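SRPBCC family protein (Bacillus thuringiensis serovar konkukian, PDB 3F08) is of unknown function but, as a Bet v 1-like SRPBCC family member related to polyketide cyclases and lipid-transport proteins, probably binds a small hydrophobic molecule. Local coordinates at residues E54-R59 and N76-V81; Y70-M75 and T82-T87. The protein carries 5 engineered substitutions. One frame throughout, in Å; residues are numbered along the deposited sequence.

Interaction 1 of 2, residues E54-R59 and N76-V81; sequences ETIIER and NAPFPV. Engineered in segment 54-59: Glu-54 (natural residue Asp).
The start of strand 55-64 meets the loop that follows strand 69-74 in a contact that lies at the surface throughout, tight in its backbone bonds and in the packing of Ile-56, although Asn-76 is exposed, and loosest at Glu-54 and Pro-78. In the tight part Ile-57 and Asn-76 form an antiparallel hydrogen-bonded pair. Ile-57 N donates to Asn-76 O (2.9 Å, nearly straight at 164°), and Asn-76 N returns a bond to Ile-57 O at 3.1 Å; both N-H groups approach in the carbonyl plane, on a lone pair. Ile-57 O probably also accepts from Met-75 N, so that two successive amides share one carbonyl, as in a classic beta bulge. The side chains of the pair run alongside each other in the same direction, with Ile-57 CD1 against Asn-76 ND2 at 3.5 Å. Asn-76 O receives a further CA-H...O contact from Ile-56 CA (3.3 Å). Ile-56 packs closely too, spreading its branches along the loop. Its CG2, anti to the backbone N, touches Ala-77 CB at 4.0 Å, while CD1 at the end of the other branch reaches Phe-79 CZ at 4.2 Å, the two side chains crossing at about a right angle. Phe-79 leans further onto Ile-74 and onto Ile-124 of helix 114-137.

Beyond Ile-56 the packing thins, the touching parts of the two segments running 109° apart. Here the extended chain of Glu-54, an engineered residue, meets Pro-78 tip to tip, OE2 lying 3.6 Å from Pro-78 CG.

The chemistry is thus divided: paired backbone bonds fix the register at a single residue pair, whereas the rest of the loop is held to the strand by apolar contacts of Ile-56 and a carboxylate-proline contact without a hydrogen bond.

Interaction 2 of 2, residues Y70-M75 and T82-T87; sequences YTYSIM and TNYLST
Strands 69-74 and 81-92 form a beta hairpin in the antiparallel sheet of this Bet v 1-like, helix-grip fold, and here they run 156° apart in direction. The backbone ladder is firmest at Tyr-72 and Ser-86, a hydrogen-bonded pair: Tyr-72 N donates to Ser-86 O at 2.8 Å and Ser-86 N to Tyr-72 O at 2.8 Å, each N-H lying nearly along the C=O axis.

Aromatic and apolar contacts fill the face that carries Tyr-72 and Ser-86. With CG in the crowded position between N and the carbonyl carbon (chi1 63°), the Tyr-72 ring lies across the neighbouring strand and takes Ser-86 CB over one face, a CH-pi contact of 3.8 Å to the ring centroid. Arg-46 makes a cation-pi contact with the same ring. Tyr-72 CE1 comes in the plane of the Tyr-84 ring, at its edge, 3.9 Å from Tyr-84 CE2. Ile-74 crosses Tyr-84 obliquely, CG1 resting 3.6 Å from CD2 of that ring.

Side-chain hydroxyls add polar links on both faces. On the one opposite the tyrosines, Thr-71 OG1 and Thr-87 OG1 share a 2.7 Å hydrogen bond. On the tyrosine face Tyr-125 OH, from helix 114-137, bonds both Tyr-84 OH and Ser-86 OG, tying the hairpin to the helix.

Two waters complete the contact. Water 1 joins the hydroxyls of Tyr-72 and Tyr-84; water 2 bridges the strands near the turn, accepting from Ile-74 N and donating to Tyr-84 O at 2.8 Å.

From the N terminus, segment 54-59 opens strand 55-64, which turns back into strand 69-74, where 70-75 lies. The chain then passes directly from 70-75 into 76-81, and interaction 1 closes the loop that began at 54-59. The chain continues at once into 82-87, which returns along 70-75 in interaction 2 and so closes the hairpin of strands 69-74 and 81-92. The four segments alternate along the chain, so the two contacts cross. They also meet in space, through backbone bonding between strands 55-64 and 69-74, with Arg-59 N probably bonded to Ser-73 O. Together they tie three consecutive sheet strands, 55-64, 69-74 and 81-92, and the loop joining the last two.

Interaction 1 of 2, residues E54-R59 and N76-V81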
ATOM      1  N   GLU B  54     -13.235 -18.393   9.967  1.00 28.75           N
ATOM      2  CA  GLU B  54     -13.804 -17.769   8.782  1.00 29.84           C
ATOM      3  C   GLU B  54     -12.873 -16.631   8.386  1.00 28.69           C
ATOM      4  O   GLU B  54     -12.411 -15.869   9.237  1.00 27.32           O
ATOM      5  CB  GLU B  54     -15.199 -17.220   9.070  1.00 32.60           C
ATOM      6  CG  GLU B  54     -15.930 -16.799   7.809  1.00 38.15           C
ATOM      7  CD  GLU B  54     -17.316 -16.269   8.089  1.00 41.78           C
ATOM      8  OE1 GLU B  54     -18.099 -16.983   8.751  1.00 44.54           O
ATOM      9  OE2 GLU B  54     -17.621 -15.142   7.645  1.00 41.98           O
ATOM     10  N   THR B  55     -12.605 -16.507   7.095  1.00 27.92           N
ATOM     11  CA  THR B  55     -11.689 -15.486   6.634  1.00 26.68           C
ATOM     12  C   THR B  55     -12.323 -14.400   5.774  1.00 26.01           C
ATOM     13  O   THR B  55     -13.103 -14.678   4.864  1.00 25.70           O
ATOM     14  CB  THR B  55     -10.520 -16.146   5.875  1.00 27.37           C
ATOM     15  OG1 THR B  55      -9.926 -17.141   6.719  1.00 27.11           O
ATOM     16  CG2 THR B  55      -9.454 -15.119   5.508  1.00 27.44           C
ATOM     17  N   ILE B  56     -11.987 -13.155   6.095  1.00 23.95           N
ATOM     18  CA  ILE B  56     -12.482 -11.992   5.376  1.00 22.52           C
ATOM     19  C   ILE B  56     -11.359 -11.521   4.459  1.00 21.38           C
ATOM     20  O   ILE B  56     -10.189 -11.534   4.845  1.00 20.21           O
ATOM     21  CB  ILE B  56     -12.848 -10.855   6.353  1.00 24.95           C
ATOM     22  CG1 ILE B  56     -14.071 -11.256   7.179  1.00 27.13           C
ATOM     23  CG2 ILE B  56     -13.114  -9.571   5.596  1.00 24.71           C
ATOM     24  CD1 ILE B  56     -14.476 -10.202   8.199  1.00 31.62           C
ATOM     25  N   ILE B  57     -11.708 -11.105   3.250  1.00 18.73           N
ATOM     26  CA  ILE B  57     -10.710 -10.651   2.301  1.00 18.35           C
ATOM     27  C   ILE B  57     -10.960  -9.188   1.952  1.00 18.44           C
ATOM     28  O   ILE B  57     -12.055  -8.819   1.524  1.00 14.56           O
ATOM     29  CB  ILE B  57     -10.749 -11.510   1.025  1.00 20.22           C
ATOM     30  CG1 ILE B  57     -10.531 -12.984   1.397  1.00 21.55           C
ATOM     31  CG2 ILE B  57      -9.677 -11.059   0.053  1.00 19.41           C
ATOM     32  CD1 ILE B  57     -10.522 -13.934   0.197  1.00 22.52           C
ATOM     33  N   GLU B  58      -9.945  -8.355   2.147  1.00 15.40           N
ATOM     34  CA  GLU B  58     -10.080  -6.934   1.864  1.00 14.33           C
ATOM     35  C   GLU B  58      -8.983  -6.467   0.920  1.00 13.83           C
ATOM     36  O   GLU B  58      -7.857  -6.960   0.956  1.00 12.28           O
ATOM     37  CB  GLU B  58     -10.046  -6.143   3.172  1.00 15.50           C
ATOM     38  CG  GLU B  58     -10.990  -6.714   4.220  1.00 15.41           C
ATOM     39  CD  GLU B  58     -11.069  -5.881   5.481  1.00 14.97           C
ATOM     40  OE1 GLU B  58     -10.058  -5.244   5.852  1.00 15.90           O
ATOM     41  OE2 GLU B  58     -12.147  -5.882   6.120  1.00 15.43           O
ATOM     42  N   ARG B  59      -9.323  -5.497   0.083  1.00 11.93           N
ATOM     43  CA  ARG B  59      -8.393  -4.982  -0.901  1.00 12.18           C
ATOM     44  C   ARG B  59      -7.892  -3.575  -0.585  1.00 12.40           C
ATOM     45  O   ARG B  59      -8.681  -2.692  -0.239  1.00 12.20           O
ATOM     46  CB  ARG B  59      -9.080  -5.020  -2.268  1.00 15.19           C
ATOM     47  CG  ARG B  59      -8.431  -4.180  -3.328  1.00 19.90           C
ATOM     48  CD  ARG B  59      -8.674  -4.754  -4.709  1.00 20.90           C
ATOM     49  NE  ARG B  59      -7.376  -4.976  -5.312  1.00 28.30           N
ATOM     50  CZ  ARG B  59      -6.931  -6.144  -5.751  1.00 26.53           C
ATOM     51  NH1 ARG B  59      -7.686  -7.230  -5.677  1.00 24.93           N
ATOM     52  NH2 ARG B  59      -5.706  -6.218  -6.241  1.00 29.45           N
ATOM     53  N   ASN B  76     -14.467 -10.145   0.149  1.00 38.35           N
ATOM     54  CA  ASN B  76     -15.229 -11.265   0.694  1.00 38.30           C
ATOM     55  C   ASN B  76     -15.549 -11.053   2.174  1.00 37.47           C
ATOM     56  O   ASN B  76     -14.648 -11.071   3.015  1.00 35.36           O
ATOM     57  CB  ASN B  76     -14.442 -12.568   0.521  1.00 39.39           C
ATOM     58  CG  ASN B  76     -14.436 -13.060  -0.918  1.00 41.07           C
ATOM     59  OD1 ASN B  76     -15.418 -13.634  -1.393  1.00 42.10           O
ATOM     60  ND2 ASN B  76     -13.336 -12.821  -1.623  1.00 40.28           N
ATOM     61  N   ALA B  77     -16.829 -10.849   2.484  1.00 36.17           N
ATOM     62  CA  ALA B  77     -17.252 -10.635   3.865  1.00 36.38           C
ATOM     63  C   ALA B  77     -18.736 -10.911   4.088  1.00 36.46           C
ATOM     64  O   ALA B  77     -19.543 -10.850   3.160  1.00 35.72           O
ATOM     65  CB  ALA B  77     -16.928  -9.214   4.296  1.00 35.85           C
ATOM     66  N   PRO B  78     -19.114 -11.217   5.340  1.00 36.24           N
ATOM     67  CA  PRO B  78     -20.506 -11.508   5.694  1.00 37.30           C
ATOM     68  C   PRO B  78     -21.319 -10.292   6.129  1.00 35.80           C
ATOM     69  O   PRO B  78     -22.205 -10.411   6.969  1.00 37.89           O
ATOM     70  CB  PRO B  78     -20.356 -12.520   6.822  1.00 37.17           C
ATOM     71  CG  PRO B  78     -19.193 -11.949   7.571  1.00 37.32           C
ATOM     72  CD  PRO B  78     -18.215 -11.565   6.457  1.00 36.09           C
ATOM     73  N   PHE B  79     -21.021  -9.126   5.565  1.00 33.88           N
ATOM     74  CA  PHE B  79     -21.758  -7.919   5.931  1.00 31.47           C
ATOM     75  C   PHE B  79     -22.750  -7.562   4.833  1.00 28.34           C
ATOM     76  O   PHE B  79     -22.423  -7.632   3.650  1.00 28.16           O
ATOM     77  CB  PHE B  79     -20.785  -6.766   6.168  1.00 34.39           C
ATOM     78  CG  PHE B  79     -19.721  -7.079   7.178  1.00 36.31           C
ATOM     79  CD1 PHE B  79     -20.062  -7.600   8.431  1.00 39.51           C
ATOM     80  CD2 PHE B  79     -18.375  -6.875   6.880  1.00 38.22           C
ATOM     81  CE1 PHE B  79     -19.075  -7.916   9.373  1.00 40.34           C
ATOM     82  CE2 PHE B  79     -17.377  -7.184   7.812  1.00 39.30           C
ATOM     83  CZ  PHE B  79     -17.726  -7.707   9.062  1.00 39.46           C
ATOM     84  N   PRO B  80     -23.981  -7.173   5.212  1.00 26.24           N
ATOM     85  CA  PRO B  80     -25.029  -6.811   4.250  1.00 23.65           C
ATOM     86  C   PRO B  80     -24.825  -5.476   3.547  1.00 22.72           C
ATOM     87  O   PRO B  80     -25.681  -4.604   3.590  1.00 23.25           O
ATOM     88  CB  PRO B  80     -26.291  -6.826   5.101  1.00 25.29           C
ATOM     89  CG  PRO B  80     -25.792  -6.325   6.424  1.00 25.79           C
ATOM     90  CD  PRO B  80     -24.498  -7.104   6.593  1.00 26.10           C
ATOM     91  N   VAL B  81     -23.689  -5.324   2.883  1.00 22.84           N
ATOM     92  CA  VAL B  81     -23.395  -4.091   2.173  1.00 22.98           C
ATOM     93  C   VAL B  81     -22.598  -4.393   0.925  1.00 22.72           C
ATOM     94  O   VAL B  81     -21.916  -5.412   0.846  1.00 22.19           O
ATOM     95  CB  VAL B  81     -22.564  -3.110   3.035  1.00 24.05           C
ATOM     96  CG1 VAL B  81     -23.373  -2.660   4.249  1.00 23.80           C
ATOM     97  CG2 VAL B  81     -21.264  -3.779   3.471  1.00 23.90           C
TER

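Interaction 2 of 2, residues Y70-M75 and T82-T87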
ATOM      1  N   TYR B  70      -5.135   4.867   5.029  1.00 11.63           N
ATOM      2  CA  TYR B  70      -5.234   3.869   3.980  1.00 12.18           C
ATOM      3  C   TYR B  70      -6.713   3.614   3.780  1.00 12.62           C
ATOM      4  O   TYR B  70      -7.516   3.790   4.698  1.00  8.64           O
ATOM      5  CB  TYR B  70      -4.436   2.580   4.277  1.00 13.47           C
ATOM      6  CG  TYR B  70      -4.893   1.670   5.396  1.00 15.25           C
ATOM      7  CD1 TYR B  70      -6.039   0.879   5.275  1.00 13.83           C
ATOM      8  CD2 TYR B  70      -4.115   1.526   6.540  1.00 14.67           C
ATOM      9  CE1 TYR B  70      -6.389  -0.044   6.280  1.00 16.50           C
ATOM     10  CE2 TYR B  70      -4.447   0.623   7.534  1.00 14.68           C
ATOM     11  CZ  TYR B  70      -5.579  -0.160   7.404  1.00 14.99           C
ATOM     12  OH  TYR B  70      -5.874  -1.059   8.402  1.00 17.59           O
ATOM     13  N   THR B  71      -7.066   3.261   2.552  1.00 12.71           N
ATOM     14  CA  THR B  71      -8.446   3.023   2.183  1.00 13.05           C
ATOM     15  C   THR B  71      -8.537   1.619   1.632  1.00 13.31           C
ATOM     16  O   THR B  71      -7.684   1.196   0.855  1.00 14.35           O
ATOM     17  CB  THR B  71      -8.892   4.029   1.100  1.00 14.21           C
ATOM     18  OG1 THR B  71      -8.728   5.362   1.601  1.00 12.66           O
ATOM     19  CG2 THR B  71     -10.355   3.798   0.697  1.00 12.92           C
ATOM     20  N   TYR B  72      -9.573   0.898   2.033  1.00 11.71           N
ATOM     21  CA  TYR B  72      -9.738  -0.459   1.567  1.00 13.08           C
ATOM     22  C   TYR B  72     -11.175  -0.755   1.194  1.00 13.98           C
ATOM     23  O   TYR B  72     -12.106  -0.052   1.607  1.00 11.87           O
ATOM     24  CB  TYR B  72      -9.268  -1.434   2.643  1.00 12.31           C
ATOM     25  CG  TYR B  72     -10.067  -1.373   3.924  1.00 12.33           C
ATOM     26  CD1 TYR B  72     -11.190  -2.177   4.111  1.00 11.55           C
ATOM     27  CD2 TYR B  72      -9.680  -0.530   4.964  1.00 10.45           C
ATOM     28  CE1 TYR B  72     -11.909  -2.148   5.312  1.00 11.95           C
ATOM     29  CE2 TYR B  72     -10.389  -0.491   6.167  1.00 12.35           C
ATOM     30  CZ  TYR B  72     -11.501  -1.304   6.335  1.00 10.97           C
ATOM     31  OH  TYR B  72     -12.191  -1.261   7.527  1.00 13.13           O
ATOM     32  N   SER B  73     -11.342  -1.803   0.399  1.00 15.93           N
ATOM     33  CA  SER B  73     -12.652  -2.236  -0.043  1.00 17.19           C
ATOM     34  C   SER B  73     -12.805  -3.675   0.417  1.00 20.25           C
ATOM     35  O   SER B  73     -11.834  -4.313   0.813  1.00 21.07           O
ATOM     36  CB  SER B  73     -12.756  -2.132  -1.572  1.00 16.24           C
ATOM     37  OG  SER B  73     -11.735  -2.873  -2.222  1.00 17.04           O
ATOM     38  N   ILE B  74     -14.023  -4.192   0.383  1.00 26.57           N
ATOM     39  CA  ILE B  74     -14.230  -5.563   0.807  1.00 30.80           C
ATOM     40  C   ILE B  74     -14.452  -6.478  -0.384  1.00 34.66           C
ATOM     41  O   ILE B  74     -15.298  -6.224  -1.237  1.00 34.32           O
ATOM     42  CB  ILE B  74     -15.407  -5.670   1.794  1.00 32.07           C
ATOM     43  CG1 ILE B  74     -14.925  -5.279   3.200  1.00 33.49           C
ATOM     44  CG2 ILE B  74     -15.979  -7.080   1.781  1.00 33.10           C
ATOM     45  CD1 ILE B  74     -15.991  -5.373   4.270  1.00 36.81           C
HETATM   46  N   MSE B  75     -13.669  -7.548  -0.430  1.00 38.93           N
HETATM   47  CA  MSE B  75     -13.749  -8.521  -1.509  1.00 43.24           C
HETATM   48  C   MSE B  75     -14.632  -9.698  -1.093  1.00 41.10           C
HETATM   49  O   MSE B  75     -15.450 -10.177  -1.881  1.00 41.31           O
HETATM   50  CB  MSE B  75     -12.336  -8.995  -1.847  1.00 51.12           C
HETATM   51  CG  MSE B  75     -12.144  -9.494  -3.264  1.00 61.84           C
HETATM   52 SE   MSE B  75     -10.354  -9.056  -3.867  1.00 78.19          SE
HETATM   53  CE  MSE B  75     -10.755  -7.495  -4.953  1.00 71.15           C
ATOM     54  N   THR B  82     -22.694  -3.498  -0.047  1.00 22.86           N
ATOM     55  CA  THR B  82     -21.967  -3.633  -1.296  1.00 21.60           C
ATOM     56  C   THR B  82     -21.359  -2.264  -1.587  1.00 21.09           C
ATOM     57  O   THR B  82     -21.682  -1.290  -0.911  1.00 19.87           O
ATOM     58  CB  THR B  82     -22.899  -4.064  -2.447  1.00 21.16           C
ATOM     59  OG1 THR B  82     -22.120  -4.302  -3.622  1.00 20.67           O
ATOM     60  CG2 THR B  82     -23.925  -2.988  -2.746  1.00 21.50           C
ATOM     61  N   ASN B  83     -20.475  -2.182  -2.574  1.00 21.29           N
ATOM     62  CA  ASN B  83     -19.833  -0.911  -2.896  1.00 21.53           C
ATOM     63  C   ASN B  83     -19.160  -0.339  -1.649  1.00 19.72           C
ATOM     64  O   ASN B  83     -19.117   0.871  -1.447  1.00 19.95           O
ATOM     65  CB  ASN B  83     -20.862   0.097  -3.416  1.00 25.04           C
ATOM     66  CG  ASN B  83     -21.596  -0.398  -4.650  1.00 28.62           C
ATOM     67  OD1 ASN B  83     -20.979  -0.774  -5.646  1.00 29.19           O
ATOM     68  ND2 ASN B  83     -22.923  -0.390  -4.590  1.00 30.56           N
ATOM     69  N   TYR B  84     -18.626  -1.221  -0.817  1.00 18.89           N
ATOM     70  CA  TYR B  84     -17.981  -0.812   0.424  1.00 19.06           C
ATOM     71  C   TYR B  84     -16.569  -0.243   0.274  1.00 19.39           C
ATOM     72  O   TYR B  84     -15.696  -0.870  -0.325  1.00 19.35           O
ATOM     73  CB  TYR B  84     -17.927  -2.001   1.374  1.00 18.34           C
ATOM     74  CG  TYR B  84     -17.442  -1.643   2.755  1.00 19.59           C
ATOM     75  CD1 TYR B  84     -18.303  -1.077   3.680  1.00 17.46           C
ATOM     76  CD2 TYR B  84     -16.120  -1.882   3.140  1.00 18.51           C
ATOM     77  CE1 TYR B  84     -17.875  -0.760   4.959  1.00 18.97           C
ATOM     78  CE2 TYR B  84     -15.673  -1.567   4.417  1.00 17.77           C
ATOM     79  CZ  TYR B  84     -16.562  -1.007   5.328  1.00 19.13           C
ATOM     80  OH  TYR B  84     -16.157  -0.704   6.608  1.00 18.63           O
ATOM     81  N   LEU B  85     -16.363   0.950   0.821  1.00 18.30           N
ATOM     82  CA  LEU B  85     -15.060   1.604   0.824  1.00 18.41           C
ATOM     83  C   LEU B  85     -14.882   2.135   2.231  1.00 17.92           C
ATOM     84  O   LEU B  85     -15.810   2.712   2.788  1.00 18.76           O
ATOM     85  CB  LEU B  85     -14.997   2.783  -0.143  1.00 19.32           C
ATOM     86  CG  LEU B  85     -14.502   2.552  -1.567  1.00 23.09           C
ATOM     87  CD1 LEU B  85     -14.310   3.916  -2.223  1.00 24.12           C
ATOM     88  CD2 LEU B  85     -13.185   1.779  -1.574  1.00 20.29           C
ATOM     89  N   SER B  86     -13.700   1.952   2.805  1.00 16.25           N
ATOM     90  CA  SER B  86     -13.453   2.423   4.160  1.00 15.42           C
ATOM     91  C   SER B  86     -12.074   3.051   4.281  1.00 15.46           C
ATOM     92  O   SER B  86     -11.114   2.584   3.677  1.00 16.46           O
ATOM     93  CB  SER B  86     -13.578   1.263   5.151  1.00 13.75           C
ATOM     94  OG  SER B  86     -13.452   1.714   6.489  1.00 12.05           O
ATOM     95  N   THR B  87     -11.984   4.115   5.065  1.00 15.55           N
ATOM     96  CA  THR B  87     -10.719   4.792   5.263  1.00 15.68           C
ATOM     97  C   THR B  87     -10.465   5.008   6.747  1.00 15.38           C
ATOM     98  O   THR B  87     -11.352   5.432   7.483  1.00 15.05           O
ATOM     99  CB  THR B  87     -10.700   6.168   4.569  1.00 14.89           C
ATOM    100  OG1 THR B  87     -10.845   5.994   3.155  1.00 16.56           O
ATOM    101  CG2 THR B  87      -9.380   6.898   4.857  1.00 17.27           C
TER
HETATM  102  O   HOH W   1     -14.839  -3.079   7.931  1.00 18.29           O
HETATM  103  O   HOH W   2     -16.036  -3.498  -1.326  1.00 28.10           O